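Local coordinates for protein oxidoreductase, putative (Neosartorya fumigata, PDB 6SKX) that probably catalyses the NADPH-dependent reductive amination of carbonyl compounds, by way of an imine, to give amines, at residues V4-L9 with A15-F20; L60-L65 with G145-L150; N240-S245 with E253-M258. All blocks are in the same frame, centred on the assembly; numbering follows the deposited sequence.

Interaction 1: residues V4-L9 with A15-F20; sequences VSIFGL and ALASRF
V4 meets F20 through its CG1 methyl, which chi1 of 80° wedges between the backbone N and the carbonyl carbon of V4. F20 has CG turned back beside its own backbone N, a torsion that lays the ring crosswise to V4 with one face to the methyl. V4 CG1 stands over that face, 4.3 Å from the F20 centroid and 25° off the ring normal, a CH-pi contact whose shortest approach is V4 CG1 to F20 CG at 3.9 Å. A beta-branched residue suits this place, since the branch at CB brings a methyl close to the backbone. I6 brings CD1 obliquely to F20 CD2 at 4.1 Å, while its CG1 faces the CB of A17 at 4.4 Å. L9 reaches the same methyl from the far end of the segment, L9 CD2 lying 4.2 Å from A17 CB. Alanine, with nothing beyond CB, lets the helix settle near the strand: the CA atoms of I6 and A17 are 6.9 Å apart. The strand and helix axes run nearly antiparallel at 162°, as expected of the first strand-turn-helix of a Rossmann fold, whose glycine-rich turn begins at G8. L9 is seen to bind NADP(+), so the packing extends from the hydrophobic core to the cofactor site. Strand 3-7 lies between strands 26-30 and 60-63, and F20 also packs edge-to-face with Y25 and touches V27, placing helix 11-22 over the sheet within the beta-alpha-beta unit that strand 26-30 completes.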
loop_
_atom_site.group_PDB
_atom_site.type_symbol
_atom_site.label_atom_id
_atom_site.label_comp_id
_atom_site.label_asym_id
_atom_site.label_seq_id
_atom_site.Cartn_x
_atom_site.Cartn_y
_atom_site.Cartn_z
ATOM N N VAL A 4 9.092 -28.199 -24.283
ATOM C CA VAL A 4 9.337 -27.679 -22.915
ATOM C C VAL A 4 8.981 -28.785 -21.922
ATOM O O VAL A 4 8.186 -29.626 -22.259
ATOM C CB VAL A 4 8.532 -26.393 -22.676
ATOM C CG1 VAL A 4 7.085 -26.662 -22.335
ATOM C CG2 VAL A 4 9.164 -25.525 -21.620
ATOM N N SER A 5 9.606 -28.799 -20.757
ATOM C CA SER A 5 9.288 -29.786 -19.694
ATOM C C SER A 5 9.055 -29.026 -18.388
ATOM O O SER A 5 9.938 -28.232 -18.038
ATOM C CB SER A 5 10.426 -30.772 -19.551
ATOM O OG SER A 5 10.063 -31.799 -18.692
ATOM N N ILE A 6 7.905 -29.197 -17.735
ATOM C CA ILE A 6 7.493 -28.397 -16.535
ATOM C C ILE A 6 7.546 -29.319 -15.315
ATOM O O ILE A 6 6.986 -30.434 -15.383
ATOM C CB ILE A 6 6.060 -27.854 -16.684
ATOM C CG1 ILE A 6 5.823 -27.095 -17.995
ATOM C CG2 ILE A 6 5.646 -27.054 -15.461
ATOM C CD1 ILE A 6 6.577 -25.832 -18.100
ATOM N N PHE A 7 8.093 -28.839 -14.210
ATOM C CA PHE A 7 8.028 -29.534 -12.898
ATOM C C PHE A 7 7.106 -28.747 -11.968
ATOM O O PHE A 7 7.488 -27.589 -11.543
ATOM C CB PHE A 7 9.441 -29.686 -12.325
ATOM C CG PHE A 7 10.202 -30.887 -12.848
ATOM C CD1 PHE A 7 10.919 -30.817 -14.027
ATOM C CD2 PHE A 7 10.214 -32.087 -12.151
ATOM C CE1 PHE A 7 11.611 -31.922 -14.510
ATOM C CE2 PHE A 7 10.893 -33.196 -12.644
ATOM C CZ PHE A 7 11.569 -33.116 -13.837
ATOM N N GLY A 8 5.934 -29.317 -11.674
ATOM C CA GLY A 8 4.966 -28.727 -10.717
ATOM C C GLY A 8 3.651 -28.317 -11.363
ATOM O O GLY A 8 3.664 -27.442 -12.258
ATOM N N LEU A 9 2.547 -28.921 -10.904
ATOM C CA LEU A 9 1.167 -28.622 -11.372
ATOM C C LEU A 9 0.276 -28.161 -10.203
ATOM O O LEU A 9 -0.899 -28.438 -10.269
ATOM C CB LEU A 9 0.614 -29.866 -12.074
ATOM C CG LEU A 9 1.259 -30.181 -13.434
ATOM C CD1 LEU A 9 0.513 -31.287 -14.150
ATOM C CD2 LEU A 9 1.313 -28.954 -14.328
ATOM N N ALA A 15 -1.126 -23.175 -14.800
ATOM C CA ALA A 15 -1.235 -21.999 -15.696
ATOM C C ALA A 15 -0.057 -21.939 -16.689
ATOM O O ALA A 15 -0.311 -21.606 -17.851
ATOM C CB ALA A 15 -1.352 -20.728 -14.884
ATOM N N LEU A 16 1.198 -22.232 -16.290
ATOM C CA LEU A 16 2.349 -22.205 -17.244
ATOM C C LEU A 16 2.160 -23.298 -18.307
ATOM O O LEU A 16 2.318 -23.013 -19.494
ATOM C CB LEU A 16 3.687 -22.399 -16.537
ATOM C CG LEU A 16 3.986 -21.498 -15.341
ATOM C CD1 LEU A 16 5.429 -21.681 -14.910
ATOM C CD2 LEU A 16 3.723 -20.042 -15.661
ATOM N N ALA A 17 1.777 -24.502 -17.905
ATOM C CA ALA A 17 1.629 -25.636 -18.837
ATOM C C ALA A 17 0.465 -25.393 -19.815
ATOM O O ALA A 17 0.692 -25.572 -21.030
ATOM C CB ALA A 17 1.473 -26.907 -18.036
ATOM N N SER A 18 -0.712 -24.975 -19.325
ATOM C CA SER A 18 -1.897 -24.591 -20.156
ATOM C C SER A 18 -1.468 -23.646 -21.257
ATOM O O SER A 18 -1.790 -23.907 -22.443
ATOM C CB SER A 18 -3.018 -23.921 -19.418
ATOM O OG SER A 18 -3.768 -24.892 -18.748
ATOM N N ARG A 19 -0.800 -22.586 -20.848
ATOM C CA ARG A 19 -0.336 -21.525 -21.774
ATOM C C ARG A 19 0.633 -22.099 -22.822
ATOM O O ARG A 19 0.426 -21.837 -24.029
ATOM C CB ARG A 19 0.271 -20.403 -20.932
ATOM C CG ARG A 19 0.607 -19.173 -21.737
ATOM C CD ARG A 19 -0.583 -18.613 -22.486
ATOM N NE ARG A 19 0.011 -17.618 -23.359
ATOM C CZ ARG A 19 -0.539 -17.108 -24.446
ATOM N NH1 ARG A 19 -1.752 -17.472 -24.830
ATOM N NH2 ARG A 19 0.151 -16.227 -25.148
ATOM N N PHE A 20 1.635 -22.907 -22.440
ATOM C CA PHE A 20 2.529 -23.536 -23.459
ATOM C C PHE A 20 1.709 -24.404 -24.423
ATOM O O PHE A 20 1.976 -24.373 -25.643
ATOM C CB PHE A 20 3.688 -24.311 -22.819
ATOM C CG PHE A 20 4.839 -23.433 -22.403
ATOM C CD1 PHE A 20 5.506 -22.657 -23.335
ATOM C CD2 PHE A 20 5.218 -23.328 -21.075
ATOM C CE1 PHE A 20 6.538 -21.815 -22.949
ATOM C CE2 PHE A 20 6.245 -22.480 -20.691
ATOM C CZ PHE A 20 6.919 -21.743 -21.638
#

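Interaction 2: residues L60-L65 with G145-L150; sequences LIIICL and GDLSVL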
loop_
_atom_site.group_PDB
_atom_site.type_symbol
_atom_site.label_atom_id
_atom_site.label_comp_id
_atom_site.label_asym_id
_atom_site.label_seq_id
_atom_site.Cartn_x
_atom_site.Cartn_y
_atom_site.Cartn_z
ATOM N N LEU A 60 14.794 -27.714 -22.407
ATOM C CA LEU A 60 14.274 -26.545 -21.649
ATOM C C LEU A 60 13.359 -27.051 -20.532
ATOM O O LEU A 60 12.281 -27.539 -20.817
ATOM C CB LEU A 60 13.551 -25.596 -22.601
ATOM C CG LEU A 60 13.021 -24.307 -21.983
ATOM C CD1 LEU A 60 14.121 -23.541 -21.284
ATOM C CD2 LEU A 60 12.363 -23.446 -23.038
ATOM N N ILE A 61 13.813 -26.895 -19.299
ATOM C CA ILE A 61 13.167 -27.375 -18.068
ATOM C C ILE A 61 12.728 -26.159 -17.251
ATOM O O ILE A 61 13.581 -25.350 -16.957
ATOM C CB ILE A 61 14.181 -28.283 -17.356
ATOM C CG1 ILE A 61 14.422 -29.556 -18.182
ATOM C CG2 ILE A 61 13.735 -28.616 -15.944
ATOM C CD1 ILE A 61 15.792 -30.046 -17.980
ATOM N N ILE A 62 11.415 -26.018 -16.993
ATOM C CA ILE A 62 10.805 -24.897 -16.217
ATOM C C ILE A 62 10.323 -25.481 -14.889
ATOM O O ILE A 62 9.516 -26.421 -14.882
ATOM C CB ILE A 62 9.626 -24.220 -16.940
ATOM C CG1 ILE A 62 9.868 -23.973 -18.435
ATOM C CG2 ILE A 62 9.243 -22.944 -16.213
ATOM C CD1 ILE A 62 10.683 -22.783 -18.733
ATOM N N ILE A 63 10.868 -24.992 -13.796
ATOM C CA ILE A 63 10.547 -25.542 -12.458
ATOM C C ILE A 63 9.666 -24.533 -11.739
ATOM O O ILE A 63 10.075 -23.356 -11.634
ATOM C CB ILE A 63 11.846 -25.832 -11.683
ATOM C CG1 ILE A 63 12.835 -26.641 -12.530
ATOM C CG2 ILE A 63 11.527 -26.507 -10.361
ATOM C CD1 ILE A 63 14.156 -26.890 -11.847
ATOM N N CYS A 64 8.550 -25.005 -11.194
ATOM C CA CYS A 64 7.605 -24.196 -10.381
ATOM C C CYS A 64 7.081 -25.071 -9.234
ATOM O O CYS A 64 5.992 -25.649 -9.399
ATOM C CB CYS A 64 6.475 -23.678 -11.264
ATOM S SG CYS A 64 5.442 -22.439 -10.447
ATOM N N LEU A 65 7.857 -25.206 -8.147
ATOM C CA LEU A 65 7.508 -26.077 -6.983
ATOM C C LEU A 65 7.313 -25.194 -5.731
ATOM O O LEU A 65 7.438 -23.945 -5.854
ATOM C CB LEU A 65 8.604 -27.135 -6.809
ATOM C CG LEU A 65 8.738 -28.165 -7.933
ATOM C CD1 LEU A 65 9.994 -29.008 -7.763
ATOM C CD2 LEU A 65 7.525 -29.072 -7.994
ATOM N N GLY A 145 12.265 -16.271 -26.351
ATOM C CA GLY A 145 11.206 -16.454 -27.358
ATOM C C GLY A 145 10.107 -17.362 -26.844
ATOM O O GLY A 145 8.897 -17.072 -27.116
ATOM N N ASP A 146 10.500 -18.374 -26.070
ATOM C CA ASP A 146 9.559 -19.325 -25.409
ATOM C C ASP A 146 8.976 -18.656 -24.144
ATOM O O ASP A 146 7.752 -18.668 -23.954
ATOM C CB ASP A 146 10.255 -20.653 -25.092
ATOM C CG ASP A 146 10.911 -21.354 -26.271
ATOM O OD1 ASP A 146 10.346 -21.309 -27.394
ATOM O OD2 ASP A 146 11.988 -21.950 -26.059
ATOM N N LEU A 147 9.820 -18.106 -23.274
ATOM C CA LEU A 147 9.358 -17.531 -21.985
ATOM C C LEU A 147 8.402 -16.340 -22.220
ATOM O O LEU A 147 7.517 -16.148 -21.404
ATOM C CB LEU A 147 10.581 -17.119 -21.168
ATOM C CG LEU A 147 11.448 -18.287 -20.702
ATOM C CD1 LEU A 147 12.750 -17.782 -20.109
ATOM C CD2 LEU A 147 10.707 -19.183 -19.731
ATOM N N SER A 148 8.529 -15.603 -23.319
ATOM C CA SER A 148 7.688 -14.411 -23.590
ATOM C C SER A 148 6.220 -14.811 -23.884
ATOM O O SER A 148 5.381 -13.907 -23.899
ATOM C CB SER A 148 8.311 -13.565 -24.680
ATOM O OG SER A 148 8.287 -14.246 -25.931
ATOM N N VAL A 149 5.845 -16.097 -24.048
ATOM C CA VAL A 149 4.393 -16.424 -24.227
ATOM C C VAL A 149 3.695 -16.331 -22.867
ATOM O O VAL A 149 2.469 -16.203 -22.848
ATOM C CB VAL A 149 4.101 -17.778 -24.911
ATOM C CG1 VAL A 149 4.875 -17.940 -26.226
ATOM C CG2 VAL A 149 4.294 -18.972 -23.981
ATOM N N LEU A 150 4.440 -16.362 -21.762
ATOM C CA LEU A 150 3.851 -16.347 -20.400
ATOM C C LEU A 150 3.563 -14.913 -19.928
ATOM O O LEU A 150 2.642 -14.745 -19.112
ATOM C CB LEU A 150 4.833 -16.992 -19.415
ATOM C CG LEU A 150 5.285 -18.422 -19.715
ATOM C CD1 LEU A 150 6.293 -18.865 -18.660
ATOM C CD2 LEU A 150 4.109 -19.389 -19.762
#
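The apolar part of this contact joins I62 and L147 by their terminal methyls, I62 CD1 to L147 CD2 at 3.7 Å, the two chains passing alongside one another and pointing opposite ways. On I62, CG1 is set beside the backbone N (chi1 -43°), and a second turn at chi2 of -80° carries CD1 to the leucine. Both residues are buried, and branched aliphatic chains suit a seam that has no hydrogen bond across it. I62 belongs to the parallel part of the Rossmann sheet, where strand 60-63 runs between 3-7 and 86-89; L147 comes from helix 137-147, so the methyl pair packs that helix against the sheet. Toward the more exposed end, the contact is of mixed character: L60 CD2 lies 3.4 Å from D146 OD2 and 4.1 Å from D146 CB, a van der Waals approach between a methyl and a carboxylate. One oxygen, D146 OD1, is hydrogen-bonded to Y25 OH. Aspartate suits this partly exposed position because the short acid reaches the tyrosine hydroxyl with OD1 while its OD2 and CB lie against the leucine methyl.

Interaction 3: residues N240-S245 with E253-M258; sequences NIIDAS and EFIRPM
This is a partly buried, mainly aliphatic contact in the C-terminal domain, packing the later part of helix 231-248 against the chain that turns back after it, the 3-10 turn 253-255 and the start of helix 256-267. I255 is its centre and meets two successive isoleucines with different branches. The I255 and I241 side chains cross at about a right angle, with I255 CD1 3.6 Å from I241 CD1, whereas I255 CG2 faces I242 CG1 at 3.9 Å. The torsions explain the division: CG1 of I255 is anti to the backbone N (chi1 -155°) and extends onward to CD1, leaving CG2 as the second arm. Beta-branching is apt here because both arms find a partner. The fold is the all-helical reductive aminase-like C-terminal domain, which also faces the second subunit: N240 ND2 is hydrogen-bonded to OD1 of N92 of that subunit, an NADP(+)-binding residue, and F254 meets F261 of the same neighbour. At the outer edge, R256 lays its guanidinium obliquely by I242, with NH2 3.9 Å from I242 CG2, while its NH1 makes a salt bridge to E253 OE2 at 3.5 Å. A long, charged arginine suits this exposed position. Within helix 231-248, S245 OG donates to I241 O at 2.7 Å from above the carbonyl plane, and the S245 N bond reaches that oxygen from the opposite face; S245 OG is also hydrogen-bonded to H183 NE2.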
loop_
_atom_site.group_PDB
_atom_site.type_symbol
_atom_site.label_atom_id
_atom_site.label_comp_id
_atom_site.label_asym_id
_atom_site.label_seq_id
_atom_site.Cartn_x
_atom_site.Cartn_y
_atom_site.Cartn_z
ATOM N N ASN A 240 -3.341 9.653 16.817
ATOM C CA ASN A 240 -4.806 9.737 16.602
ATOM C C ASN A 240 -5.314 8.377 16.090
ATOM O O ASN A 240 -6.393 7.956 16.539
ATOM C CB ASN A 240 -5.136 10.930 15.701
ATOM C CG ASN A 240 -4.977 12.266 16.401
ATOM O OD1 ASN A 240 -4.921 12.318 17.630
ATOM N ND2 ASN A 240 -4.904 13.349 15.628
ATOM N N ILE A 241 -4.578 7.725 15.174
ATOM C CA ILE A 241 -5.024 6.469 14.496
ATOM C C ILE A 241 -5.032 5.379 15.570
ATOM O O ILE A 241 -6.033 4.653 15.700
ATOM C CB ILE A 241 -4.102 6.101 13.310
ATOM C CG1 ILE A 241 -4.228 7.061 12.128
ATOM C CG2 ILE A 241 -4.330 4.669 12.873
ATOM C CD1 ILE A 241 -3.029 7.016 11.198
ATOM N N ILE A 242 -3.959 5.333 16.345
ATOM C CA ILE A 242 -3.794 4.415 17.504
ATOM C C ILE A 242 -4.953 4.632 18.496
ATOM O O ILE A 242 -5.678 3.654 18.768
ATOM C CB ILE A 242 -2.391 4.645 18.094
ATOM C CG1 ILE A 242 -1.318 4.230 17.084
ATOM C CG2 ILE A 242 -2.219 3.923 19.416
ATOM C CD1 ILE A 242 0.100 4.333 17.599
ATOM N N ASP A 243 -5.180 5.873 18.960
ATOM C CA ASP A 243 -6.237 6.214 19.961
ATOM C C ASP A 243 -7.614 5.831 19.393
ATOM O O ASP A 243 -8.412 5.188 20.102
ATOM C CB ASP A 243 -6.175 7.687 20.387
ATOM C CG ASP A 243 -4.886 8.096 21.107
ATOM O OD1 ASP A 243 -4.162 7.213 21.587
ATOM O OD2 ASP A 243 -4.596 9.309 21.159
ATOM N N ALA A 244 -7.873 6.159 18.127
ATOM C CA ALA A 244 -9.143 5.829 17.451
ATOM C C ALA A 244 -9.268 4.309 17.331
ATOM O O ALA A 244 -10.396 3.802 17.496
ATOM C CB ALA A 244 -9.202 6.514 16.105
ATOM N N SER A 245 -8.160 3.620 17.016
ATOM C CA SER A 245 -8.091 2.140 16.880
ATOM C C SER A 245 -8.553 1.492 18.200
ATOM O O SER A 245 -9.536 0.700 18.170
ATOM C CB SER A 245 -6.705 1.680 16.450
ATOM O OG SER A 245 -6.435 2.064 15.101
ATOM N N GLU A 253 -1.411 -2.746 15.775
ATOM C CA GLU A 253 -0.041 -3.351 15.667
ATOM C C GLU A 253 0.604 -2.965 14.321
ATOM O O GLU A 253 1.790 -2.598 14.304
ATOM C CB GLU A 253 -0.105 -4.875 15.827
ATOM C CG GLU A 253 -0.369 -5.349 17.249
ATOM C CD GLU A 253 0.635 -4.899 18.308
ATOM O OE1 GLU A 253 1.816 -4.739 17.973
ATOM O OE2 GLU A 253 0.224 -4.699 19.473
ATOM N N PHE A 254 -0.178 -3.003 13.240
ATOM C CA PHE A 254 0.223 -2.704 11.841
ATOM C C PHE A 254 0.952 -1.371 11.681
ATOM O O PHE A 254 1.784 -1.342 10.757
ATOM C CB PHE A 254 -1.004 -2.654 10.936
ATOM C CG PHE A 254 -1.489 -3.987 10.448
ATOM C CD1 PHE A 254 -0.620 -4.874 9.825
ATOM C CD2 PHE A 254 -2.825 -4.329 10.563
ATOM C CE1 PHE A 254 -1.082 -6.083 9.336
ATOM C CE2 PHE A 254 -3.284 -5.537 10.072
ATOM C CZ PHE A 254 -2.408 -6.411 9.458
ATOM N N ILE A 255 0.657 -0.336 12.487
ATOM C CA ILE A 255 1.238 1.040 12.315
ATOM C C ILE A 255 2.342 1.305 13.354
ATOM O O ILE A 255 3.051 2.333 13.189
ATOM C CB ILE A 255 0.145 2.145 12.354
ATOM C CG1 ILE A 255 0.571 3.409 11.607
ATOM C CG2 ILE A 255 -0.271 2.489 13.785
ATOM C CD1 ILE A 255 -0.588 4.346 11.266
ATOM N N ARG A 256 2.539 0.409 14.332
ATOM C CA ARG A 256 3.554 0.564 15.418
ATOM C C ARG A 256 4.974 0.607 14.857
ATOM O O ARG A 256 5.747 1.494 15.241
ATOM C CB ARG A 256 3.362 -0.491 16.515
ATOM C CG ARG A 256 2.132 -0.234 17.381
ATOM C CD ARG A 256 2.341 -0.432 18.875
ATOM N NE ARG A 256 1.356 0.292 19.683
ATOM C CZ ARG A 256 0.113 -0.123 19.949
ATOM N NH1 ARG A 256 -0.340 -1.272 19.467
ATOM N NH2 ARG A 256 -0.684 0.629 20.693
ATOM N N PRO A 257 5.367 -0.276 13.902
ATOM C CA PRO A 257 6.707 -0.209 13.319
ATOM C C PRO A 257 7.002 1.162 12.691
ATOM O O PRO A 257 8.085 1.653 12.891
ATOM C CB PRO A 257 6.718 -1.347 12.288
ATOM C CG PRO A 257 5.667 -2.288 12.818
ATOM C CD PRO A 257 4.577 -1.371 13.336
ATOM N N MET A 258 6.054 1.759 11.961
ATOM C CA MET A 258 6.269 3.094 11.333
ATOM C C MET A 258 6.401 4.159 12.432
ATOM O O MET A 258 7.230 5.071 12.249
ATOM C CB MET A 258 5.120 3.459 10.400
ATOM C CG MET A 258 5.185 4.875 9.878
ATOM S SD MET A 258 6.363 5.116 8.545
ATOM C CE MET A 258 5.507 4.313 7.188
#

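In the fold
From the N terminus, interaction 1 closes a short loop first, joining strand 3-7 to the helix that directly follows it. The chain then passes through strand 26-30 and helix 51-56 before strand 60-63 opens interaction 2, whose long loop shuts only at residues 145-150. Interaction 3 closes another short turn far along the chain. The three are in series, with no nesting or crossing. Interactions 1 and 2 touch within the Rossmann domain, their strands being sheet neighbours with a probable hydrogen bond from I62 N to S5 O. Interaction 3 lies on the other side of the chain's centre, its centre about 44 Å from that of interaction 1, within the helical domain.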